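PDB 6SXJ: streptomycin 3''-adenylyltransferase from Enterococcus faecalis, which transfers an adenylyl group from ATP to the 9-hydroxyl of spectinomycin, giving bacteria resistance to that antibiotic but not to streptomycin. Local coordinates for residues K16-K21 against E63-K68; C189-T194 against N250-L255. One frame throughout, in Å; residues are numbered along the deposited sequence.

Contact 1 (K16-K21 against E63-K68); sequences KKILRK and EILIQK
I18 fills the gap between the two helices, its branched side chain resting against L65 and K68, one turn apart on helix 59-69. The apolar packing is spread over its two branches. With CG1 beside the backbone N (chi1 -73°), I18 CG2 is left anti to that nitrogen and lies 3.9 Å from L65 CD2. I18 CG2 also comes within 4.1 Å of K68 CB, and I18 CG1 approaches the same carbon at 4.0 Å. The I18 and L65 side chains are skewed against each other, and a single methyl of the leucine does the touching. Helices 8-23 and 59-69 lie side by side on the mixed sheet of the nucleotidyltransferase domain: L19, next to I18, reaches strands 27-33 and 85-91, while L65 packs on I89 of the latter. L65 thus serves both the sheet and the neighbouring helix, and I72 adds to the surroundings of I18. A second kind of contact is methyl against backbone: I18 CD1 sits 3.6 Å from K68 O, in van der Waals contact near the end of helix 59-69. Charge enters at the outer, exposed edge. The K68 chain, bent at chi2 (-44°), leads its amine away from the isoleucine and packs on H22, leaving K68 NZ 6.5 Å from K21 NZ, a pair of like charges that do not touch.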
loop_
_atom_site.group_PDB
_atom_site.type_symbol
_atom_site.label_atom_id
_atom_site.label_comp_id
_atom_site.label_asym_id
_atom_site.label_seq_id
_atom_site.Cartn_x
_atom_site.Cartn_y
_atom_site.Cartn_z
ATOM N N LYS A 16 12.394 -7.735 10.895
ATOM C CA LYS A 16 11.886 -8.726 11.843
ATOM C C LYS A 16 12.491 -8.527 13.224
ATOM O O LYS A 16 11.794 -8.627 14.241
ATOM C CB LYS A 16 12.189 -10.139 11.344
ATOM C CG LYS A 16 11.672 -10.450 9.952
ATOM C CD LYS A 16 12.356 -11.700 9.376
ATOM C CE LYS A 16 12.354 -12.862 10.354
ATOM N NZ LYS A 16 12.957 -14.100 9.750
ATOM N N LYS A 17 13.790 -8.251 13.282
ATOM C CA LYS A 17 14.456 -8.131 14.572
ATOM C C LYS A 17 14.118 -6.809 15.245
ATOM O O LYS A 17 13.942 -6.762 16.471
ATOM C CB LYS A 17 15.960 -8.298 14.386
ATOM C CG LYS A 17 16.330 -9.716 13.904
ATOM C CD LYS A 17 17.763 -9.804 13.408
ATOM C CE LYS A 17 18.216 -11.259 13.258
ATOM N NZ LYS A 17 18.177 -12.008 14.545
ATOM N N ILE A 18 13.996 -5.734 14.463
ATOM C CA ILE A 18 13.522 -4.471 15.029
ATOM C C ILE A 18 12.211 -4.699 15.759
ATOM O O ILE A 18 12.068 -4.383 16.948
ATOM C CB ILE A 18 13.366 -3.403 13.933
ATOM C CG1 ILE A 18 14.738 -2.913 13.472
ATOM C CG2 ILE A 18 12.528 -2.224 14.458
ATOM C CD1 ILE A 18 14.736 -2.382 12.058
ATOM N N LEU A 19 11.228 -5.265 15.057
ATOM C CA LEU A 19 9.903 -5.408 15.649
ATOM C C LEU A 19 9.957 -6.270 16.897
ATOM O O LEU A 19 9.252 -6.010 17.878
ATOM C CB LEU A 19 8.934 -5.996 14.625
ATOM C CG LEU A 19 8.611 -5.091 13.428
ATOM C CD1 LEU A 19 8.219 -5.944 12.237
ATOM C CD2 LEU A 19 7.509 -4.103 13.797
ATOM N N ARG A 20 10.801 -7.303 16.874
ATOM C CA ARG A 20 10.896 -8.219 18.001
ATOM C C ARG A 20 11.618 -7.574 19.175
ATOM O O ARG A 20 11.151 -7.638 20.319
ATOM C CB ARG A 20 11.617 -9.488 17.555
ATOM C CG ARG A 20 10.690 -10.528 17.002
ATOM C CD ARG A 20 10.523 -11.634 18.010
ATOM N NE ARG A 20 11.358 -12.776 17.669
ATOM C CZ ARG A 20 11.776 -13.682 18.540
ATOM N NH1 ARG A 20 11.444 -13.583 19.820
ATOM N NH2 ARG A 20 12.522 -14.692 18.129
ATOM N N LYS A 21 12.766 -6.951 18.911
ATOM C CA LYS A 21 13.540 -6.363 19.998
ATOM C C LYS A 21 12.740 -5.292 20.731
ATOM O O LYS A 21 12.810 -5.192 21.961
ATOM C CB LYS A 21 14.845 -5.781 19.454
ATOM C CG LYS A 21 15.689 -5.074 20.510
ATOM C CD LYS A 21 16.994 -4.545 19.926
ATOM C CE LYS A 21 17.997 -4.193 21.022
ATOM N NZ LYS A 21 17.340 -3.610 22.231
ATOM N N GLU A 63 8.461 6.303 17.730
ATOM C CA GLU A 63 9.669 7.019 17.334
ATOM C C GLU A 63 10.832 6.054 17.128
ATOM O O GLU A 63 11.609 6.195 16.175
ATOM C CB GLU A 63 10.016 8.070 18.387
ATOM C CG GLU A 63 11.106 9.042 17.973
ATOM C CD GLU A 63 11.400 10.071 19.052
ATOM O OE1 GLU A 63 10.435 10.599 19.648
ATOM O OE2 GLU A 63 12.593 10.349 19.306
ATOM N N ILE A 64 10.965 5.062 18.011
ATOM C CA ILE A 64 12.016 4.060 17.849
ATOM C C ILE A 64 11.862 3.356 16.508
ATOM O O ILE A 64 12.812 3.264 15.722
ATOM C CB ILE A 64 11.985 3.046 19.004
ATOM C CG1 ILE A 64 12.083 3.744 20.358
ATOM C CG2 ILE A 64 13.114 2.042 18.838
ATOM C CD1 ILE A 64 11.849 2.802 21.532
ATOM N N LEU A 65 10.658 2.846 16.233
ATOM C CA LEU A 65 10.406 2.162 14.969
ATOM C C LEU A 65 10.790 3.044 13.793
ATOM O O LEU A 65 11.474 2.603 12.863
ATOM C CB LEU A 65 8.933 1.760 14.870
ATOM C CG LEU A 65 8.443 0.703 15.853
ATOM C CD1 LEU A 65 7.016 0.312 15.516
ATOM C CD2 LEU A 65 9.355 -0.532 15.840
ATOM N N ILE A 66 10.358 4.306 13.816
ATOM C CA ILE A 66 10.728 5.204 12.731
ATOM C C ILE A 66 12.242 5.342 12.662
ATOM O O ILE A 66 12.837 5.343 11.578
ATOM C CB ILE A 66 10.058 6.580 12.898
ATOM C CG1 ILE A 66 8.536 6.472 12.799
ATOM C CG2 ILE A 66 10.611 7.525 11.845
ATOM C CD1 ILE A 66 7.813 7.702 13.336
ATOM N N GLN A 67 12.882 5.499 13.819
ATOM C CA GLN A 67 14.324 5.704 13.840
ATOM C C GLN A 67 15.049 4.480 13.305
ATOM O O GLN A 67 15.978 4.603 12.500
ATOM C CB GLN A 67 14.789 6.003 15.264
ATOM C CG GLN A 67 14.914 7.476 15.614
ATOM C CD GLN A 67 15.469 7.682 17.015
ATOM O OE1 GLN A 67 16.274 6.883 17.499
ATOM N NE2 GLN A 67 15.040 8.752 17.672
ATOM N N LYS A 68 14.627 3.290 13.734
ATOM C CA LYS A 68 15.330 2.068 13.361
ATOM C C LYS A 68 14.970 1.602 11.958
ATOM O O LYS A 68 15.792 0.965 11.293
ATOM C CB LYS A 68 15.032 0.968 14.385
ATOM C CG LYS A 68 15.715 1.165 15.744
ATOM C CD LYS A 68 17.170 1.603 15.581
ATOM C CE LYS A 68 17.808 1.970 16.902
ATOM N NZ LYS A 68 18.399 0.776 17.560
#

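Contact 2 (C189-T194 against N250-L255); sequences CRMILT and NRLKKL
I192 and L252 meet where the two backbones come nearest, their CA atoms 5.5 Å apart. At so short a spacing the isoleucine lies directly against the root of the leucine: I192 CG1 is 3.8 Å from L252 CB. With chi1 of L252 at 173°, CG swings away from the backbone N and toward helix 181-196, where CD2 reaches the methionine and CD1 lies by the M191 carbonyl and I192. L252 CD2 packs against M191 SD at 3.9 Å, and L252 CD1 comes within 4.0 Å of M191 O. The methionine crosses the leucine obliquely, its sulfur against CD2, then runs on, extended beyond CG, to S169 and S170 of helix 159-173. M167 of that helix also touches L252, so the leucine is held between two helices. I192 has a further flank, covered by R251, whose chain crosses it at about a right angle. Its aliphatic part lies against the isoleucine, R251 CD being 3.7 Å from I192 CD1; the guanidinium follows, with R251 NH1 3.7 Å from I192 CG2, the methyl approaching it obliquely. A hydrogen bond from R251 NE to the hydroxyl of Y247, one turn earlier on the same helix, restrains the planar group beside the isoleucine. No hydrogen bond joins the two segments themselves. The arrangement is close helix-to-helix packing of branched and long side chains, joining helix 181-196 to the last turn of helix 241-253 in the all-helical bundle of the aminoglycoside adenylyltransferase C-terminal domain.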
loop_
_atom_site.group_PDB
_atom_site.type_symbol
_atom_site.label_atom_id
_atom_site.label_comp_id
_atom_site.label_asym_id
_atom_site.label_seq_id
_atom_site.Cartn_x
_atom_site.Cartn_y
_atom_site.Cartn_z
ATOM N N CYS A 189 -6.656 2.149 -12.669
ATOM C CA CYS A 189 -6.623 0.918 -13.458
ATOM C C CYS A 189 -6.620 -0.306 -12.550
ATOM O O CYS A 189 -7.401 -1.245 -12.748
ATOM C CB CYS A 189 -5.400 0.914 -14.372
ATOM S SG CYS A 189 -5.491 2.082 -15.739
ATOM N N ARG A 190 -5.736 -0.317 -11.550
ATOM C CA ARG A 190 -5.798 -1.342 -10.514
ATOM C C ARG A 190 -7.190 -1.382 -9.889
ATOM O O ARG A 190 -7.793 -2.451 -9.753
ATOM C CB ARG A 190 -4.730 -1.074 -9.447
ATOM C CG ARG A 190 -4.513 -2.223 -8.468
ATOM C CD ARG A 190 -3.634 -1.815 -7.287
ATOM N NE ARG A 190 -4.277 -0.842 -6.399
ATOM C CZ ARG A 190 -5.280 -1.119 -5.566
ATOM N NH1 ARG A 190 -5.782 -2.346 -5.497
ATOM N NH2 ARG A 190 -5.784 -0.158 -4.800
ATOM N N MET A 191 -7.713 -0.203 -9.525
ATOM C CA MET A 191 -9.022 -0.121 -8.872
ATOM C C MET A 191 -10.100 -0.810 -9.688
ATOM O O MET A 191 -10.999 -1.458 -9.130
ATOM C CB MET A 191 -9.413 1.339 -8.679
ATOM C CG MET A 191 -8.756 2.053 -7.526
ATOM S SD MET A 191 -9.603 3.608 -7.269
ATOM C CE MET A 191 -8.992 4.116 -5.672
ATOM N N ILE A 192 -10.045 -0.684 -11.014
ATOM C CA ILE A 192 -11.095 -1.209 -11.874
ATOM C C ILE A 192 -11.040 -2.732 -11.911
ATOM O O ILE A 192 -12.057 -3.417 -11.762
ATOM C CB ILE A 192 -10.983 -0.599 -13.284
ATOM C CG1 ILE A 192 -11.511 0.840 -13.273
ATOM C CG2 ILE A 192 -11.743 -1.452 -14.285
ATOM C CD1 ILE A 192 -11.075 1.654 -14.462
ATOM N N LEU A 193 -9.833 -3.277 -12.074
ATOM C CA LEU A 193 -9.677 -4.724 -12.098
ATOM C C LEU A 193 -10.259 -5.367 -10.852
ATOM O O LEU A 193 -11.122 -6.243 -10.954
ATOM C CB LEU A 193 -8.205 -5.082 -12.258
ATOM C CG LEU A 193 -7.702 -4.933 -13.695
ATOM C CD1 LEU A 193 -6.218 -5.228 -13.822
ATOM C CD2 LEU A 193 -8.509 -5.795 -14.643
ATOM N N THR A 194 -9.843 -4.897 -9.667
ATOM C CA THR A 194 -10.236 -5.567 -8.439
ATOM C C THR A 194 -11.739 -5.465 -8.196
ATOM O O THR A 194 -12.315 -6.400 -7.635
ATOM C CB THR A 194 -9.436 -5.030 -7.252
ATOM O OG1 THR A 194 -10.064 -5.502 -6.061
ATOM C CG2 THR A 194 -9.372 -3.538 -7.253
ATOM N N ASN A 250 -15.385 7.181 -14.555
ATOM C CA ASN A 250 -16.719 6.791 -14.997
ATOM C C ASN A 250 -16.791 5.288 -15.245
ATOM O O ASN A 250 -17.714 4.616 -14.776
ATOM C CB ASN A 250 -17.105 7.584 -16.244
ATOM C CG ASN A 250 -17.470 9.033 -15.921
ATOM O OD1 ASN A 250 -16.934 9.969 -16.520
ATOM N ND2 ASN A 250 -18.380 9.221 -14.967
ATOM N N ARG A 251 -15.811 4.739 -15.969
ATOM C CA ARG A 251 -15.728 3.287 -16.123
ATOM C C ARG A 251 -15.816 2.586 -14.772
ATOM O O ARG A 251 -16.513 1.575 -14.628
ATOM C CB ARG A 251 -14.424 2.925 -16.833
ATOM C CG ARG A 251 -14.298 1.495 -17.325
ATOM C CD ARG A 251 -12.842 1.228 -17.690
ATOM N NE ARG A 251 -12.668 0.280 -18.784
ATOM C CZ ARG A 251 -12.950 -1.015 -18.701
ATOM N NH1 ARG A 251 -13.440 -1.518 -17.575
ATOM N NH2 ARG A 251 -12.749 -1.807 -19.746
ATOM N N LEU A 252 -15.124 3.124 -13.765
ATOM C CA LEU A 252 -15.155 2.525 -12.436
ATOM C C LEU A 252 -16.519 2.695 -11.781
ATOM O O LEU A 252 -17.030 1.763 -11.150
ATOM C CB LEU A 252 -14.062 3.149 -11.571
ATOM C CG LEU A 252 -13.997 2.809 -10.079
ATOM C CD1 LEU A 252 -13.837 1.319 -9.851
ATOM C CD2 LEU A 252 -12.846 3.587 -9.430
ATOM N N LYS A 253 -17.127 3.876 -11.922
ATOM C CA LYS A 253 -18.411 4.138 -11.279
ATOM C C LYS A 253 -19.506 3.185 -11.746
ATOM O O LYS A 253 -20.526 3.056 -11.061
ATOM C CB LYS A 253 -18.837 5.585 -11.536
ATOM C CG LYS A 253 -18.204 6.597 -10.596
ATOM C CD LYS A 253 -18.023 7.952 -11.287
ATOM C CE LYS A 253 -19.092 8.961 -10.854
ATOM N NZ LYS A 253 -19.019 10.230 -11.651
ATOM N N LYS A 254 -19.329 2.526 -12.892
ATOM C CA LYS A 254 -20.238 1.479 -13.339
ATOM C C LYS A 254 -19.928 0.128 -12.705
ATOM O O LYS A 254 -20.424 -0.897 -13.189
ATOM C CB LYS A 254 -20.189 1.348 -14.865
ATOM C CG LYS A 254 -20.173 2.666 -15.619
ATOM C CD LYS A 254 -21.330 3.568 -15.197
ATOM C CE LYS A 254 -20.833 4.824 -14.486
ATOM N NZ LYS A 254 -21.827 5.368 -13.503
ATOM N N LEU A 255 -19.134 0.120 -11.635
ATOM C CA LEU A 255 -18.623 -1.103 -11.013
ATOM C C LEU A 255 -18.449 -2.238 -12.012
ATOM O O LEU A 255 -17.415 -2.335 -12.673
ATOM C CB LEU A 255 -19.541 -1.549 -9.867
ATOM C CG LEU A 255 -21.043 -1.709 -10.116
ATOM C CD1 LEU A 255 -21.381 -3.150 -10.457
ATOM C CD2 LEU A 255 -21.838 -1.247 -8.896
#

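How the contacts relate
Contact 1 belongs to the nucleotidyltransferase domain and contact 2 to the helical C-terminal part, and the two lie on opposite sides of the chain's centre. Their centres are 37 Å apart and their nearest atoms about 23 Å, so neither touches the other. Along the sequence they follow in series, 16-21 with 63-68 closing before 189-194 with 250-255 begins. Contact 1 joins helices that back a sheet, whereas contact 2 lies among helices alone. In related aminoglycoside adenylyltransferases the substrates bind in the cleft between the two domains; here both contacts lie well out from the middle, 20 and 18 Å from the chain's centre, and are structural packing within each domain.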